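Local coordinates for tailspike protein (Siphovirus 9NA, PDB 3RIQ) that probably binds the lipopolysaccharide O-antigen of Salmonella as the phage's receptor and cleaves it as an endorhamnosidase, at residues A[194-199]-A[221-226]. Numbering follows the deposited sequence.
Sequences ENHHTT and LFIRND
The guanidinium of Arg-224 presents its edge to the carbonyl oxygen of Thr-199, which lies almost in its plane, 2.9 Å from NH2 (N-H...O angle 162°). A weak bond from NE reaches the same oxygen. Arg-224, extended from CG to NE, runs alongside the 195-198 backbone, its CD 3.6 Å from O of Asn-195; NH1 turns to the backbone oxygens of Ser-259 and Asp-294. The imidazole of His-196 has CG of Glu-194 at its edge, a face of the His-197 ring over its CE1, and CG2 of Ile-223 approaching obliquely, 3.6 Å from ND1. That methyl is anti to the backbone N of Ile-223, and the two side chains run next to each other in the same direction. The amides of Asn-195 and Asn-225 are nearly perpendicular (81°) and share a single hydrogen bond beside the last backbone bond of the pairing: ND2 of Asn-225 donates to OD1 of Asn-195 from above its carbonyl plane (3.0 Å). ND2 also donates to O of Ile-223, 2.9 Å away in the amide plane of Asn-225, though it stands above the carbonyl plane of Ile-223. N of Asn-195 reaches O of Ile-223 at 3.0 Å from the opposite face of that plane. Both asparagines are buried; OD1 of Asn-225 and ND2 of Asn-195 bond to ND2 of Asn-205 and O of Cys-173, respectively, which fixes the rotation of each amide. Glu-194 forms a parallel beta bridge with Ile-223, and its OE1 is hydrogen-bonded to Thr-171 and salt-bridged to Arg-149. A type I turn from Asn-195 to Thr-198 then leaves strand 184-194. The parallel pairing of this strand's end with strand 220-223 is typical of the right-handed parallel beta-helix of P22-like tailspikes.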
loop_
_atom_site.group_PDB
_atom_site.type_symbol
_atom_site.label_atom_id
_atom_site.label_comp_id
_atom_site.label_asym_id
_atom_site.label_seq_id
_atom_site.Cartn_x
_atom_site.Cartn_y
_atom_site.Cartn_z
ATOM N N GLU A 194 4.032 25.875 15.399
ATOM C CA GLU A 194 3.611 26.275 16.749
ATOM C C GLU A 194 2.522 27.339 16.661
ATOM O O GLU A 194 2.838 28.503 16.372
ATOM C CB GLU A 194 4.836 26.845 17.472
ATOM C CG GLU A 194 4.582 27.301 18.893
ATOM C CD GLU A 194 5.772 28.041 19.452
ATOM O OE1 GLU A 194 6.323 28.894 18.783
ATOM O OE2 GLU A 194 6.180 27.774 20.579
ATOM N N ASN A 195 1.253 26.959 16.892
ATOM C CA ASN A 195 0.127 27.895 16.708
ATOM C C ASN A 195 -0.736 28.130 17.947
ATOM O O ASN A 195 -1.840 28.632 17.844
ATOM C CB ASN A 195 -0.741 27.478 15.502
ATOM C CG ASN A 195 0.016 27.567 14.182
ATOM O OD1 ASN A 195 0.835 26.718 13.885
ATOM N ND2 ASN A 195 -0.216 28.608 13.430
ATOM N N HIS A 196 -0.226 27.830 19.135
ATOM C CA HIS A 196 -1.075 27.980 20.317
ATOM C C HIS A 196 -1.168 29.408 20.885
ATOM O O HIS A 196 -1.916 29.616 21.822
ATOM C CB HIS A 196 -0.590 27.067 21.436
ATOM C CG HIS A 196 0.740 27.496 21.962
ATOM N ND1 HIS A 196 1.878 27.473 21.183
ATOM C CD2 HIS A 196 1.104 28.012 23.158
ATOM C CE1 HIS A 196 2.890 27.952 21.883
ATOM N NE2 HIS A 196 2.447 28.277 23.093
ATOM N N HIS A 197 -0.422 30.368 20.342
ATOM C CA HIS A 197 -0.448 31.725 20.900
ATOM C C HIS A 197 -1.762 32.446 20.671
ATOM O O HIS A 197 -2.009 33.455 21.302
ATOM C CB HIS A 197 0.715 32.610 20.421
ATOM C CG HIS A 197 2.066 32.164 20.897
ATOM N ND1 HIS A 197 3.170 32.160 20.077
ATOM C CD2 HIS A 197 2.507 31.787 22.115
ATOM C CE1 HIS A 197 4.227 31.750 20.758
ATOM N NE2 HIS A 197 3.851 31.525 22.004
ATOM N N THR A 198 -2.602 31.975 19.757
ATOM C CA THR A 198 -3.955 32.563 19.622
ATOM C C THR A 198 -5.019 31.479 19.571
ATOM O O THR A 198 -4.666 30.308 19.461
ATOM C CB THR A 198 -4.126 33.502 18.394
ATOM O OG1 THR A 198 -4.368 32.748 17.199
ATOM C CG2 THR A 198 -2.908 34.403 18.202
ATOM N N THR A 199 -6.299 31.855 19.619
ATOM C CA THR A 199 -7.375 30.866 19.489
ATOM C C THR A 199 -7.578 30.363 18.057
ATOM O O THR A 199 -8.262 29.360 17.877
ATOM C CB THR A 199 -8.707 31.441 20.003
ATOM O OG1 THR A 199 -8.934 32.683 19.320
ATOM C CG2 THR A 199 -8.666 31.650 21.549
ATOM N N LEU A 221 6.583 18.315 14.481
ATOM C CA LEU A 221 5.706 18.507 15.640
ATOM C C LEU A 221 4.629 19.546 15.316
ATOM O O LEU A 221 4.947 20.641 14.797
ATOM C CB LEU A 221 6.552 18.980 16.834
ATOM C CG LEU A 221 5.759 19.318 18.108
ATOM C CD1 LEU A 221 5.161 18.056 18.701
ATOM C CD2 LEU A 221 6.656 19.979 19.108
ATOM N N PHE A 222 3.370 19.188 15.555
ATOM C CA PHE A 222 2.204 20.086 15.336
ATOM C C PHE A 222 1.596 20.554 16.663
ATOM O O PHE A 222 1.365 19.735 17.560
ATOM C CB PHE A 222 1.104 19.377 14.539
ATOM C CG PHE A 222 1.509 19.042 13.129
ATOM C CD1 PHE A 222 1.247 19.923 12.077
ATOM C CD2 PHE A 222 2.242 17.882 12.857
ATOM C CE1 PHE A 222 1.666 19.641 10.768
ATOM C CE2 PHE A 222 2.654 17.599 11.543
ATOM C CZ PHE A 222 2.382 18.478 10.515
ATOM N N ILE A 223 1.375 21.873 16.776
ATOM C CA ILE A 223 0.747 22.481 17.941
ATOM C C ILE A 223 -0.415 23.359 17.475
ATOM O O ILE A 223 -0.199 24.330 16.730
ATOM C CB ILE A 223 1.806 23.345 18.700
ATOM C CG1 ILE A 223 2.852 22.441 19.339
ATOM C CG2 ILE A 223 1.146 24.287 19.743
ATOM C CD1 ILE A 223 4.172 23.181 19.738
ATOM N N ARG A 224 -1.636 22.999 17.887
ATOM C CA ARG A 224 -2.859 23.763 17.534
ATOM C C ARG A 224 -2.984 23.985 16.020
ATOM O O ARG A 224 -3.193 25.133 15.547
ATOM C CB ARG A 224 -2.990 25.104 18.322
ATOM C CG ARG A 224 -4.433 25.580 18.394
ATOM C CD ARG A 224 -4.586 26.868 19.256
ATOM N NE ARG A 224 -6.002 27.303 19.224
ATOM C CZ ARG A 224 -6.963 26.829 20.020
ATOM N NH1 ARG A 224 -6.684 25.948 20.987
ATOM N NH2 ARG A 224 -8.220 27.288 19.902
ATOM N N ASN A 225 -2.822 22.888 15.265
ATOM C CA ASN A 225 -3.078 22.885 13.812
ATOM C C ASN A 225 -4.362 22.116 13.506
ATOM O O ASN A 225 -4.661 21.106 14.167
ATOM C CB ASN A 225 -1.896 22.284 13.016
ATOM C CG ASN A 225 -0.783 23.298 12.748
ATOM O OD1 ASN A 225 -0.406 23.520 11.576
ATOM N ND2 ASN A 225 -0.244 23.923 13.810
ATOM N N ASP A 226 -5.124 22.602 12.521
ATOM C CA ASP A 226 -6.336 21.932 12.038
ATOM C C ASP A 226 -6.333 21.999 10.527
ATOM O O ASP A 226 -6.372 23.104 9.947
ATOM C CB ASP A 226 -7.565 22.632 12.632
ATOM C CG ASP A 226 -8.878 21.939 12.290
ATOM O OD1 ASP A 226 -8.922 21.048 11.393
ATOM O OD2 ASP A 226 -9.898 22.294 12.964
#